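Local structure of acetyl xylan esterase (Paenibacillus sp. R4, 6AGQ) at residues A[38-47]-A[57-67]; A[71-79]-A[105-116]. The protein probably removes acetyl groups from acetylated xylan, acting as a cold-active esterase of the alpha/beta-hydrolase clan. All blocks are in the same frame, centred on the assembly; numbering follows the deposited sequence.

How the contacts relate
Both contacts build the antiparallel side of one mixed sheet, yet they illustrate how chemistry changes with depth. Contact 1 lies at the surface and joins the outermost strand 43-46 to strand 55-63, mainly through backbone hydrogen bonds, with polar side chains and water at its margins. Contact 2 is buried: it sets strand 69-77 against strand 114-118 and also against helix 106-110, so apolar packing counts for more, and two backbone hydrogen bonds join 71-79 to 105-116. The two are neighbours in the sheet, since strands 55-63 and 69-77 run side by side. Tyr58 N to Tyr74 O and Gly72 N to Val60 O are probable hydrogen bonds joining them.

Contact 1 (A[38-47]-A[57-67]); sequences KPLHAQVNLV and IYDVVYDGADG
Gln43 and Val61 form an antiparallel hydrogen-bonded pair, repeated at Asn45 and Asp59, while Val44 with Val60 and Leu46 with Tyr58 make the alternating non-hydrogen-bonded pairs. The backbone is the tight part of the contact. Gln43 N lies 2.9 Å from Val61 O, and Val61 N returns to Gln43 O at 3.1 Å. At one end Asp63 N binds Leu40 O; at the other Val47 N meets Ile57 O at 2.8 Å in an almost straight bond (173°).

Side chains add grip on the face of Val44, Leu46, Tyr58 and Val60. Val44 CG2 runs alongside Val60 CG2, 3.8 Å away. Leu46 holds CG anti to the backbone N (chi1 -171°), which carries CD1 over one face of the Tyr58 ring, 3.9 Å from its centroid, as a CH-pi contact. On the other face Asp59 turns to Arg99 in a salt bridge.

The solvent-facing end, where 38-41 is still loop, is looser. The bent chain of Lys38 arches past Ala65 O, which NZ reaches only in a weak bond of 3.4 Å. His41 offers an edge, its CD2 lying 3.5 Å from Asp63 OD2, with ring and carboxylate nearly perpendicular (88°), and a water bridges that same OD2 to Pro39 O. Strands 43-46 and 55-63 form a beta hairpin at the antiparallel margin of an alpha/beta-hydrolase sheet.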
ATOM      1  N   LYS A  38     -32.865  33.843  19.180  1.00 47.71           N
ATOM      2  CA  LYS A  38     -31.626  33.706  19.964  1.00 46.65           C
ATOM      3  C   LYS A  38     -30.726  34.813  19.535  1.00 41.48           C
ATOM      4  O   LYS A  38     -30.180  34.764  18.439  1.00 39.22           O
ATOM      5  CB  LYS A  38     -30.960  32.349  19.762  1.00 49.72           C
ATOM      6  CG  LYS A  38     -30.571  31.710  21.066  1.00 61.07           C
ATOM      7  CD  LYS A  38     -31.802  31.204  21.831  1.00 62.58           C
ATOM      8  CE  LYS A  38     -31.423  30.926  23.275  1.00 65.34           C
ATOM      9  NZ  LYS A  38     -30.332  29.888  23.347  1.00 73.46           N
ATOM     10  N   PRO A  39     -30.582  35.834  20.388  1.00 40.34           N
ATOM     11  CA  PRO A  39     -29.587  36.874  20.079  1.00 38.10           C
ATOM     12  C   PRO A  39     -28.159  36.278  19.834  1.00 33.75           C
ATOM     13  O   PRO A  39     -27.807  35.205  20.378  1.00 25.40           O
ATOM     14  CB  PRO A  39     -29.593  37.746  21.336  1.00 37.92           C
ATOM     15  CG  PRO A  39     -30.919  37.489  21.968  1.00 41.81           C
ATOM     16  CD  PRO A  39     -31.180  36.027  21.726  1.00 39.39           C
ATOM     17  N   LEU A  40     -27.385  36.970  19.010  1.00 31.38           N
ATOM     18  CA  LEU A  40     -26.012  36.567  18.682  1.00 34.89           C
ATOM     19  C   LEU A  40     -25.048  36.673  19.851  1.00 30.48           C
ATOM     20  O   LEU A  40     -24.210  35.792  20.044  1.00 29.54           O
ATOM     21  CB  LEU A  40     -25.480  37.329  17.451  1.00 39.98           C
ATOM     22  CG  LEU A  40     -25.390  36.473  16.175  1.00 45.84           C
ATOM     23  CD1 LEU A  40     -26.780  36.135  15.647  1.00 49.72           C
ATOM     24  CD2 LEU A  40     -24.570  37.220  15.137  1.00 48.42           C
ATOM     25  N   HIS A  41     -25.179  37.725  20.643  1.00 30.34           N
ATOM     26  CA  HIS A  41     -24.263  38.049  21.750  1.00 31.85           C
ATOM     27  C   HIS A  41     -22.772  38.116  21.287  1.00 33.92           C
ATOM     28  O   HIS A  41     -21.839  37.754  22.055  1.00 36.31           O
ATOM     29  CB  HIS A  41     -24.428  37.086  22.929  1.00 36.04           C
ATOM     30  CG  HIS A  41     -25.715  37.212  23.683  1.00 45.31           C
ATOM     31  ND1 HIS A  41     -26.360  38.416  23.882  1.00 48.55           N
ATOM     32  CD2 HIS A  41     -26.435  36.282  24.366  1.00 48.70           C
ATOM     33  CE1 HIS A  41     -27.447  38.217  24.610  1.00 54.22           C
ATOM     34  NE2 HIS A  41     -27.510  36.930  24.925  1.00 55.40           N
ATOM     35  N   ALA A  42     -22.558  38.634  20.066  1.00 35.13           N
ATOM     36  CA  ALA A  42     -21.225  38.832  19.490  1.00 35.20           C
ATOM     37  C   ALA A  42     -20.219  39.518  20.462  1.00 37.09           C
ATOM     38  O   ALA A  42     -20.496  40.569  21.003  1.00 35.08           O
ATOM     39  CB  ALA A  42     -21.324  39.621  18.197  1.00 33.55           C
ATOM     40  N   GLN A  43     -19.082  38.875  20.703  1.00 34.91           N
ATOM     41  CA  GLN A  43     -17.958  39.503  21.368  1.00 36.77           C
ATOM     42  C   GLN A  43     -16.842  39.561  20.322  1.00 38.05           C
ATOM     43  O   GLN A  43     -16.614  38.618  19.535  1.00 38.38           O
ATOM     44  CB  GLN A  43     -17.493  38.747  22.610  1.00 43.81           C
ATOM     45  CG  GLN A  43     -18.540  38.495  23.720  1.00 50.87           C
ATOM     46  CD  GLN A  43     -18.056  37.457  24.760  1.00 60.86           C
ATOM     47  OE1 GLN A  43     -18.631  36.366  24.889  1.00 59.00           O
ATOM     48  NE2 GLN A  43     -16.969  37.787  25.488  1.00 61.18           N
ATOM     49  N   VAL A  44     -16.165  40.685  20.280  1.00 33.04           N
ATOM     50  CA  VAL A  44     -15.065  40.870  19.392  1.00 34.02           C
ATOM     51  C   VAL A  44     -13.840  41.377  20.202  1.00 31.96           C
ATOM     52  O   VAL A  44     -13.984  42.105  21.160  1.00 34.31           O
ATOM     53  CB  VAL A  44     -15.574  41.800  18.313  1.00 36.60           C
ATOM     54  CG1 VAL A  44     -14.467  42.243  17.432  1.00 42.84           C
ATOM     55  CG2 VAL A  44     -16.655  41.098  17.487  1.00 39.64           C
ATOM     56  N   ASN A  45     -12.641  41.043  19.788  1.00 32.21           N
ATOM     57  CA  ASN A  45     -11.411  41.419  20.533  1.00 36.76           C
ATOM     58  C   ASN A  45     -10.250  41.621  19.527  1.00 36.38           C
ATOM     59  O   ASN A  45      -9.876  40.683  18.846  1.00 33.85           O
ATOM     60  CB  ASN A  45     -11.128  40.245  21.493  1.00 41.46           C
ATOM     61  CG  ASN A  45      -9.757  40.257  22.091  1.00 48.88           C
ATOM     62  OD1 ASN A  45      -9.097  41.286  22.164  1.00 57.55           O
ATOM     63  ND2 ASN A  45      -9.326  39.095  22.565  1.00 53.12           N
ATOM     64  N   LEU A  46      -9.700  42.822  19.423  1.00 34.62           N
ATOM     65  CA  LEU A  46      -8.629  43.107  18.462  1.00 36.38           C
ATOM     66  C   LEU A  46      -7.370  42.337  18.845  1.00 36.19           C
ATOM     67  O   LEU A  46      -7.000  42.290  20.017  1.00 40.24           O
ATOM     68  CB  LEU A  46      -8.323  44.584  18.426  1.00 37.46           C
ATOM     69  CG  LEU A  46      -7.404  45.182  17.381  1.00 40.17           C
ATOM     70  CD1 LEU A  46      -8.027  45.086  15.999  1.00 39.65           C
ATOM     71  CD2 LEU A  46      -7.206  46.674  17.711  1.00 43.92           C
ATOM     72  N   VAL A  47      -6.755  41.684  17.863  1.00 34.38           N
ATOM     73  CA  VAL A  47      -5.473  41.048  18.059  1.00 37.93           C
ATOM     74  C   VAL A  47      -4.404  42.131  17.964  1.00 36.28           C
ATOM     75  O   VAL A  47      -4.268  42.782  16.904  1.00 39.41           O
ATOM     76  CB  VAL A  47      -5.198  39.926  17.028  1.00 37.40           C
ATOM     77  CG1 VAL A  47      -3.738  39.470  17.154  1.00 38.55           C
ATOM     78  CG2 VAL A  47      -6.153  38.754  17.277  1.00 37.72           C
ATOM     79  N   ILE A  57      -7.361  42.577  12.731  1.00 25.29           N
ATOM     80  CA  ILE A  57      -7.714  41.162  13.010  1.00 28.54           C
ATOM     81  C   ILE A  57      -8.447  41.016  14.314  1.00 26.17           C
ATOM     82  O   ILE A  57      -7.883  41.349  15.345  1.00 28.97           O
ATOM     83  CB  ILE A  57      -6.447  40.253  13.087  1.00 28.79           C
ATOM     84  CG1 ILE A  57      -5.768  40.180  11.720  1.00 28.10           C
ATOM     85  CG2 ILE A  57      -6.772  38.836  13.584  1.00 26.86           C
ATOM     86  CD1 ILE A  57      -4.286  39.941  11.849  1.00 28.83           C
ATOM     87  N   TYR A  58      -9.679  40.475  14.273  1.00 22.51           N
ATOM     88  CA  TYR A  58     -10.473  40.259  15.454  1.00 20.16           C
ATOM     89  C   TYR A  58     -10.698  38.815  15.723  1.00 22.34           C
ATOM     90  O   TYR A  58     -11.030  38.052  14.843  1.00 24.61           O
ATOM     91  CB  TYR A  58     -11.822  40.932  15.305  1.00 25.66           C
ATOM     92  CG  TYR A  58     -11.718  42.438  15.126  1.00 26.24           C
ATOM     93  CD1 TYR A  58     -11.728  43.287  16.223  1.00 26.70           C
ATOM     94  CD2 TYR A  58     -11.547  42.979  13.864  1.00 28.03           C
ATOM     95  CE1 TYR A  58     -11.633  44.678  16.055  1.00 30.74           C
ATOM     96  CE2 TYR A  58     -11.427  44.346  13.667  1.00 29.87           C
ATOM     97  CZ  TYR A  58     -11.460  45.197  14.769  1.00 31.22           C
ATOM     98  OH  TYR A  58     -11.311  46.539  14.547  1.00 37.02           O
ATOM     99  N   ASP A  59     -10.519  38.454  16.979  1.00 22.97           N
ATOM    100  CA  ASP A  59     -10.915  37.244  17.527  1.00 27.24           C
ATOM    101  C   ASP A  59     -12.411  37.415  17.861  1.00 29.14           C
ATOM    102  O   ASP A  59     -12.820  38.399  18.459  1.00 28.62           O
ATOM    103  CB  ASP A  59     -10.088  37.008  18.813  1.00 31.07           C
ATOM    104  CG  ASP A  59     -10.121  35.577  19.252  1.00 34.95           C
ATOM    105  OD1 ASP A  59     -10.814  34.807  18.556  1.00 31.45           O
ATOM    106  OD2 ASP A  59      -9.478  35.213  20.277  1.00 38.38           O
ATOM    107  N   VAL A  60     -13.232  36.457  17.449  1.00 27.68           N
ATOM    108  CA  VAL A  60     -14.680  36.661  17.404  1.00 27.88           C
ATOM    109  C   VAL A  60     -15.354  35.422  18.006  1.00 30.34           C
ATOM    110  O   VAL A  60     -14.889  34.287  17.753  1.00 28.21           O
ATOM    111  CB  VAL A  60     -15.041  36.939  15.936  1.00 29.58           C
ATOM    112  CG1 VAL A  60     -16.440  36.534  15.591  1.00 32.33           C
ATOM    113  CG2 VAL A  60     -14.736  38.399  15.608  1.00 30.59           C
ATOM    114  N   VAL A  61     -16.391  35.642  18.831  1.00 30.67           N
ATOM    115  CA  VAL A  61     -17.295  34.588  19.328  1.00 30.10           C
ATOM    116  C   VAL A  61     -18.738  35.089  19.217  1.00 33.17           C
ATOM    117  O   VAL A  61     -19.024  36.276  19.510  1.00 33.58           O
ATOM    118  CB  VAL A  61     -16.899  34.057  20.733  1.00 34.43           C
ATOM    119  CG1 VAL A  61     -16.872  35.143  21.797  1.00 37.38           C
ATOM    120  CG2 VAL A  61     -17.819  32.922  21.156  1.00 34.04           C
ATOM    121  N   TYR A  62     -19.608  34.254  18.641  1.00 27.67           N
ATOM    122  CA  TYR A  62     -21.037  34.477  18.722  1.00 30.06           C
ATOM    123  C   TYR A  62     -21.758  33.211  19.148  1.00 25.78           C
ATOM    124  O   TYR A  62     -21.273  32.129  18.955  1.00 30.06           O
ATOM    125  CB  TYR A  62     -21.620  35.094  17.415  1.00 26.94           C
ATOM    126  CG  TYR A  62     -21.500  34.223  16.181  1.00 29.74           C
ATOM    127  CD1 TYR A  62     -20.378  34.290  15.349  1.00 29.71           C
ATOM    128  CD2 TYR A  62     -22.509  33.330  15.840  1.00 31.55           C
ATOM    129  CE1 TYR A  62     -20.255  33.451  14.257  1.00 30.56           C
ATOM    130  CE2 TYR A  62     -22.400  32.503  14.752  1.00 32.92           C
ATOM    131  CZ  TYR A  62     -21.285  32.583  13.933  1.00 33.40           C
ATOM    132  OH  TYR A  62     -21.189  31.724  12.835  1.00 34.48           O
ATOM    133  N   ASP A  63     -22.942  33.342  19.690  1.00 25.32           N
ATOM    134  CA  ASP A  63     -23.748  32.142  20.088  1.00 26.31           C
ATOM    135  C   ASP A  63     -24.458  31.499  18.875  1.00 26.39           C
ATOM    136  O   ASP A  63     -25.050  32.197  18.030  1.00 25.68           O
ATOM    137  CB  ASP A  63     -24.838  32.512  21.095  1.00 28.65           C
ATOM    138  CG  ASP A  63     -24.295  32.807  22.506  1.00 31.68           C
ATOM    139  OD1 ASP A  63     -23.073  32.701  22.763  1.00 32.20           O
ATOM    140  OD2 ASP A  63     -25.146  33.140  23.361  1.00 39.68           O
ATOM    141  N   GLY A  64     -24.426  30.168  18.818  1.00 24.71           N
ATOM    142  CA  GLY A  64     -25.313  29.434  17.946  1.00 29.25           C
ATOM    143  C   GLY A  64     -26.729  29.476  18.517  1.00 29.83           C
ATOM    144  O   GLY A  64     -26.967  30.001  19.610  1.00 28.50           O
ATOM    145  N   ALA A  65     -27.644  28.895  17.778  1.00 32.39           N
ATOM    146  CA  ALA A  65     -29.047  28.878  18.151  1.00 38.12           C
ATOM    147  C   ALA A  65     -29.287  28.132  19.450  1.00 37.24           C
ATOM    148  O   ALA A  65     -30.133  28.564  20.216  1.00 37.04           O
ATOM    149  CB  ALA A  65     -29.885  28.276  17.036  1.00 40.25           C
ATOM    150  N   ASP A  66     -28.499  27.087  19.723  1.00 34.68           N
ATOM    151  CA  ASP A  66     -28.573  26.371  21.005  1.00 37.02           C
ATOM    152  C   ASP A  66     -27.575  26.904  22.086  1.00 35.02           C
ATOM    153  O   ASP A  66     -27.333  26.267  23.100  1.00 30.88           O
ATOM    154  CB  ASP A  66     -28.446  24.825  20.791  1.00 38.46           C
ATOM    155  CG  ASP A  66     -26.987  24.368  20.410  1.00 42.99           C
ATOM    156  OD1 ASP A  66     -26.126  25.244  20.127  1.00 37.97           O
ATOM    157  OD2 ASP A  66     -26.698  23.125  20.392  1.00 43.81           O
ATOM    158  N   GLY A  67     -27.009  28.074  21.895  1.00 31.70           N
ATOM    159  CA  GLY A  67     -26.052  28.595  22.883  1.00 37.31           C
ATOM    160  C   GLY A  67     -24.583  28.177  22.756  1.00 35.85           C
ATOM    161  O   GLY A  67     -23.770  28.644  23.522  1.00 38.27           O
TER
HETATM  162  O   HOH W   1     -27.898  33.602  22.678  1.00 44.93           O
HETATM  163  O   HOH W   2      -5.071  43.493  14.272  1.00 27.21           O

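Contact 2 (A[71-79]-A[105-116]); sequences HGWYVTPKG and LLQWASMGMAAL
Val75 sets CG1 anti to its backbone N (chi1 178°) and Leu105 sets CG anti to its carbonyl carbon (chi1 -55°), a combination that brings Val75 CG2 to 3.7 Å from Leu105 CD1. The other Val75 branch, CG1, meets Ala109 CB at 4.1 Å. Strand 71-77 here packs on the helix of a beta-alpha-beta crossover, in which helix 106-110 links the parallel strands 86-92 and 114-118, while strand 114-118, which follows the helix, pairs antiparallel with strand 71-77. Val75 N bonds Ala115 O at 2.9 Å, and Ala115 N answers to Val75 O at 2.8 Å.

On the sheet's opposite face the Tyr74 ring turns an edge to Leu116 CB, and its OH, 3.7 Å from Ala114 CB, finds its hydrogen-bond partner in Glu173. Away from the sheet, Leu106 of the helix packs on Leu106 of a second subunit. Gly112, with positive phi, ends the helix in a Schellman motif whose bonds run from Gly112 N to Ala109 O and from Met113 N to Trp108 O. Pro77 sits against this helix end, its CG 3.6 Å from Ala109 O and its CD 3.5 Å from Met113 O.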
ATOM      1  N   HIS A  71     -16.484  30.211  17.555  1.00 28.88           N
ATOM      2  CA  HIS A  71     -15.306  31.065  17.370  1.00 29.43           C
ATOM      3  C   HIS A  71     -14.915  31.343  15.922  1.00 28.54           C
ATOM      4  O   HIS A  71     -15.149  30.559  14.994  1.00 31.81           O
ATOM      5  CB  HIS A  71     -14.111  30.492  18.102  1.00 32.81           C
ATOM      6  CG  HIS A  71     -14.349  30.340  19.555  1.00 34.29           C
ATOM      7  ND1 HIS A  71     -15.081  29.290  20.068  1.00 39.86           N
ATOM      8  CD2 HIS A  71     -14.045  31.140  20.601  1.00 35.64           C
ATOM      9  CE1 HIS A  71     -15.175  29.423  21.377  1.00 38.70           C
ATOM     10  NE2 HIS A  71     -14.573  30.543  21.722  1.00 33.89           N
ATOM     11  N   GLY A  72     -14.345  32.498  15.717  1.00 27.67           N
ATOM     12  CA  GLY A  72     -13.870  32.866  14.412  1.00 26.53           C
ATOM     13  C   GLY A  72     -12.809  33.946  14.402  1.00 25.40           C
ATOM     14  O   GLY A  72     -12.291  34.409  15.466  1.00 22.98           O
ATOM     15  N   TRP A  73     -12.460  34.304  13.171  1.00 22.85           N
ATOM     16  CA  TRP A  73     -11.529  35.355  12.908  1.00 21.98           C
ATOM     17  C   TRP A  73     -12.232  36.268  11.928  1.00 21.26           C
ATOM     18  O   TRP A  73     -12.700  35.794  10.938  1.00 18.58           O
ATOM     19  CB  TRP A  73     -10.232  34.861  12.260  1.00 21.15           C
ATOM     20  CG  TRP A  73      -9.319  33.970  13.021  1.00 22.36           C
ATOM     21  CD1 TRP A  73      -8.932  32.750  12.652  1.00 20.42           C
ATOM     22  CD2 TRP A  73      -8.592  34.287  14.221  1.00 22.30           C
ATOM     23  NE1 TRP A  73      -8.020  32.250  13.542  1.00 25.94           N
ATOM     24  CE2 TRP A  73      -7.808  33.165  14.534  1.00 24.95           C
ATOM     25  CE3 TRP A  73      -8.554  35.390  15.064  1.00 22.77           C
ATOM     26  CZ2 TRP A  73      -6.972  33.094  15.698  1.00 25.84           C
ATOM     27  CZ3 TRP A  73      -7.703  35.347  16.207  1.00 24.85           C
ATOM     28  CH2 TRP A  73      -6.938  34.189  16.504  1.00 24.45           C
ATOM     29  N   TYR A  74     -12.229  37.565  12.207  1.00 23.54           N
ATOM     30  CA  TYR A  74     -12.822  38.590  11.361  1.00 24.87           C
ATOM     31  C   TYR A  74     -11.683  39.546  11.029  1.00 24.38           C
ATOM     32  O   TYR A  74     -10.967  39.970  11.908  1.00 24.99           O
ATOM     33  CB  TYR A  74     -13.929  39.342  12.109  1.00 24.97           C
ATOM     34  CG  TYR A  74     -14.528  40.512  11.341  1.00 24.39           C
ATOM     35  CD1 TYR A  74     -15.234  40.285  10.153  1.00 24.52           C
ATOM     36  CD2 TYR A  74     -14.476  41.792  11.830  1.00 28.43           C
ATOM     37  CE1 TYR A  74     -15.801  41.297   9.428  1.00 25.51           C
ATOM     38  CE2 TYR A  74     -15.057  42.859  11.108  1.00 28.92           C
ATOM     39  CZ  TYR A  74     -15.707  42.596   9.903  1.00 27.77           C
ATOM     40  OH  TYR A  74     -16.285  43.598   9.161  1.00 27.48           O
ATOM     41  N   VAL A  75     -11.481  39.804   9.763  1.00 25.37           N
ATOM     42  CA  VAL A  75     -10.325  40.542   9.241  1.00 27.09           C
ATOM     43  C   VAL A  75     -10.851  41.640   8.315  1.00 28.18           C
ATOM     44  O   VAL A  75     -11.764  41.389   7.446  1.00 29.45           O
ATOM     45  CB  VAL A  75      -9.362  39.594   8.466  1.00 30.01           C
ATOM     46  CG1 VAL A  75      -8.226  40.348   7.889  1.00 34.73           C
ATOM     47  CG2 VAL A  75      -8.791  38.501   9.371  1.00 29.06           C
ATOM     48  N   THR A  76     -10.324  42.850   8.495  1.00 30.43           N
ATOM     49  CA  THR A  76     -10.606  43.986   7.556  1.00 33.35           C
ATOM     50  C   THR A  76      -9.336  44.772   7.202  1.00 31.25           C
ATOM     51  O   THR A  76      -8.353  44.768   7.989  1.00 28.90           O
ATOM     52  CB  THR A  76     -11.634  45.009   8.113  1.00 38.00           C
ATOM     53  OG1 THR A  76     -10.998  45.876   9.029  1.00 43.25           O
ATOM     54  CG2 THR A  76     -12.744  44.333   8.828  1.00 44.47           C
ATOM     55  N   PRO A  77      -9.344  45.448   6.027  1.00 30.53           N
ATOM     56  CA  PRO A  77      -8.272  46.407   5.776  1.00 32.98           C
ATOM     57  C   PRO A  77      -8.150  47.395   6.952  1.00 36.63           C
ATOM     58  O   PRO A  77      -9.167  47.766   7.528  1.00 34.40           O
ATOM     59  CB  PRO A  77      -8.739  47.147   4.538  1.00 34.35           C
ATOM     60  CG  PRO A  77      -9.867  46.348   3.955  1.00 34.38           C
ATOM     61  CD  PRO A  77     -10.476  45.631   5.097  1.00 34.11           C
ATOM     62  N   LYS A  78      -6.932  47.760   7.362  1.00 38.31           N
ATOM     63  CA  LYS A  78      -6.788  48.699   8.475  1.00 43.51           C
ATOM     64  C   LYS A  78      -7.349  50.073   8.048  1.00 41.11           C
ATOM     65  O   LYS A  78      -7.518  50.355   6.850  1.00 41.65           O
ATOM     66  CB  LYS A  78      -5.324  48.843   8.930  1.00 50.97           C
ATOM     67  CG  LYS A  78      -4.386  49.470   7.894  1.00 55.83           C
ATOM     68  CD  LYS A  78      -3.231  50.221   8.559  1.00 62.16           C
ATOM     69  CE  LYS A  78      -2.159  50.661   7.561  1.00 66.28           C
ATOM     70  NZ  LYS A  78      -2.744  51.364   6.377  1.00 65.49           N
ATOM     71  N   GLY A  79      -7.669  50.889   9.034  1.00 40.63           N
ATOM     72  CA  GLY A  79      -8.028  52.301   8.803  1.00 41.73           C
ATOM     73  C   GLY A  79      -9.521  52.506   8.826  1.00 43.20           C
ATOM     74  O   GLY A  79     -10.271  51.609   9.200  1.00 45.98           O
ATOM     75  N   LEU A 105      -6.718  34.922   5.463  1.00 28.42           N
ATOM     76  CA  LEU A 105      -7.746  35.839   5.006  1.00 28.47           C
ATOM     77  C   LEU A 105      -7.162  37.148   4.425  1.00 27.97           C
ATOM     78  O   LEU A 105      -7.901  37.983   3.921  1.00 23.94           O
ATOM     79  CB  LEU A 105      -8.670  36.153   6.170  1.00 27.95           C
ATOM     80  CG  LEU A 105      -9.296  34.937   6.866  1.00 29.22           C
ATOM     81  CD1 LEU A 105     -10.162  35.334   8.065  1.00 28.10           C
ATOM     82  CD2 LEU A 105     -10.125  34.149   5.856  1.00 31.20           C
ATOM     83  N   LEU A 106      -5.846  37.314   4.487  1.00 27.63           N
ATOM     84  CA  LEU A 106      -5.163  38.504   3.924  1.00 30.68           C
ATOM     85  C   LEU A 106      -5.495  38.897   2.464  1.00 27.36           C
ATOM     86  O   LEU A 106      -5.672  40.056   2.144  1.00 30.23           O
ATOM     87  CB  LEU A 106      -3.633  38.325   4.061  1.00 31.10           C
ATOM     88  CG  LEU A 106      -2.765  39.293   3.259  1.00 34.40           C
ATOM     89  CD1 LEU A 106      -2.986  40.764   3.677  1.00 32.83           C
ATOM     90  CD2 LEU A 106      -1.313  38.855   3.435  1.00 40.02           C
ATOM     91  N   GLN A 107      -5.388  37.949   1.586  1.00 29.25           N
ATOM     92  CA  GLN A 107      -5.772  38.083   0.196  1.00 34.40           C
ATOM     93  C   GLN A 107      -7.065  38.855   0.019  1.00 35.90           C
ATOM     94  O   GLN A 107      -7.123  39.782  -0.779  1.00 37.59           O
ATOM     95  CB  GLN A 107      -5.958  36.739  -0.479  1.00 39.83           C
ATOM     96  CG  GLN A 107      -5.643  35.500   0.360  1.00 50.94           C
ATOM     97  CD  GLN A 107      -6.084  34.237  -0.327  1.00 56.89           C
ATOM     98  OE1 GLN A 107      -6.246  34.211  -1.550  1.00 69.36           O
ATOM     99  NE2 GLN A 107      -6.296  33.183   0.450  1.00 59.35           N
ATOM    100  N   TRP A 108      -8.094  38.502   0.794  1.00 34.78           N
ATOM    101  CA  TRP A 108      -9.391  39.191   0.706  1.00 30.23           C
ATOM    102  C   TRP A 108      -9.277  40.600   1.201  1.00 31.00           C
ATOM    103  O   TRP A 108      -9.747  41.488   0.508  1.00 31.87           O
ATOM    104  CB  TRP A 108     -10.431  38.441   1.465  1.00 30.12           C
ATOM    105  CG  TRP A 108     -10.450  36.995   1.063  1.00 29.27           C
ATOM    106  CD1 TRP A 108     -10.301  35.949   1.887  1.00 27.53           C
ATOM    107  CD2 TRP A 108     -10.615  36.455  -0.262  1.00 31.08           C
ATOM    108  NE1 TRP A 108     -10.322  34.797   1.193  1.00 34.08           N
ATOM    109  CE2 TRP A 108     -10.565  35.062  -0.132  1.00 31.24           C
ATOM    110  CE3 TRP A 108     -10.835  37.021  -1.540  1.00 36.14           C
ATOM    111  CZ2 TRP A 108     -10.691  34.187  -1.228  1.00 33.89           C
ATOM    112  CZ3 TRP A 108     -10.989  36.166  -2.637  1.00 35.15           C
ATOM    113  CH2 TRP A 108     -10.907  34.758  -2.474  1.00 36.98           C
ATOM    114  N   ALA A 109      -8.574  40.824   2.337  1.00 31.13           N
ATOM    115  CA  ALA A 109      -8.407  42.151   2.855  1.00 32.16           C
ATOM    116  C   ALA A 109      -7.618  43.060   1.923  1.00 34.63           C
ATOM    117  O   ALA A 109      -7.926  44.249   1.779  1.00 30.54           O
ATOM    118  CB  ALA A 109      -7.750  42.118   4.229  1.00 36.66           C
ATOM    119  N   SER A 110      -6.594  42.527   1.283  1.00 34.64           N
ATOM    120  CA  SER A 110      -5.826  43.328   0.347  1.00 36.91           C
ATOM    121  C   SER A 110      -6.640  43.748  -0.870  1.00 35.03           C
ATOM    122  O   SER A 110      -6.314  44.744  -1.495  1.00 38.28           O
ATOM    123  CB  SER A 110      -4.545  42.588  -0.073  1.00 38.81           C
ATOM    124  OG  SER A 110      -4.868  41.683  -1.108  1.00 47.69           O
ATOM    125  N   MET A 111      -7.715  43.036  -1.198  1.00 36.92           N
ATOM    126  CA  MET A 111      -8.670  43.523  -2.233  1.00 36.72           C
ATOM    127  C   MET A 111      -9.731  44.474  -1.708  1.00 35.54           C
ATOM    128  O   MET A 111     -10.733  44.745  -2.406  1.00 36.48           O
ATOM    129  CB  MET A 111      -9.406  42.358  -2.922  1.00 40.52           C
ATOM    130  CG  MET A 111      -8.505  41.288  -3.500  1.00 45.05           C
ATOM    131  SD  MET A 111      -9.409  39.796  -3.885  1.00 51.13           S
ATOM    132  CE  MET A 111     -10.298  40.290  -5.361  1.00 46.88           C
ATOM    133  N   GLY A 112      -9.568  44.947  -0.480  1.00 34.08           N
ATOM    134  CA  GLY A 112     -10.522  45.882   0.133  1.00 35.14           C
ATOM    135  C   GLY A 112     -11.776  45.226   0.721  1.00 32.47           C
ATOM    136  O   GLY A 112     -12.823  45.837   0.789  1.00 34.83           O
ATOM    137  N   MET A 113     -11.676  43.992   1.156  1.00 33.36           N
ATOM    138  CA  MET A 113     -12.845  43.277   1.645  1.00 31.64           C
ATOM    139  C   MET A 113     -12.663  42.912   3.069  1.00 28.09           C
ATOM    140  O   MET A 113     -11.557  42.726   3.531  1.00 27.04           O
ATOM    141  CB  MET A 113     -13.041  42.017   0.830  1.00 35.05           C
ATOM    142  CG  MET A 113     -13.578  42.324  -0.549  1.00 38.70           C
ATOM    143  SD  MET A 113     -13.204  41.067  -1.775  1.00 53.26           S
ATOM    144  CE  MET A 113     -13.619  39.517  -0.960  1.00 44.67           C
ATOM    145  N   ALA A 114     -13.766  42.775   3.775  1.00 25.42           N
ATOM    146  CA  ALA A 114     -13.766  42.109   5.053  1.00 23.68           C
ATOM    147  C   ALA A 114     -13.836  40.613   4.833  1.00 24.71           C
ATOM    148  O   ALA A 114     -14.275  40.168   3.790  1.00 26.44           O
ATOM    149  CB  ALA A 114     -14.952  42.567   5.861  1.00 24.94           C
ATOM    150  N   ALA A 115     -13.422  39.818   5.821  1.00 25.17           N
ATOM    151  CA  ALA A 115     -13.595  38.396   5.722  1.00 23.09           C
ATOM    152  C   ALA A 115     -13.787  37.764   7.087  1.00 25.17           C
ATOM    153  O   ALA A 115     -13.139  38.165   8.080  1.00 28.81           O
ATOM    154  CB  ALA A 115     -12.407  37.756   4.976  1.00 24.10           C
ATOM    155  N   LEU A 116     -14.608  36.727   7.124  1.00 25.08           N
ATOM    156  CA  LEU A 116     -14.853  35.979   8.378  1.00 23.14           C
ATOM    157  C   LEU A 116     -14.626  34.505   8.102  1.00 22.56           C
ATOM    158  O   LEU A 116     -15.202  33.949   7.152  1.00 24.05           O
ATOM    159  CB  LEU A 116     -16.303  36.212   8.880  1.00 22.14           C
ATOM    160  CG  LEU A 116     -16.838  35.296  10.008  1.00 21.16           C
ATOM    161  CD1 LEU A 116     -16.269  35.672  11.367  1.00 20.54           C
ATOM    162  CD2 LEU A 116     -18.355  35.438   9.989  1.00 22.40           C
TER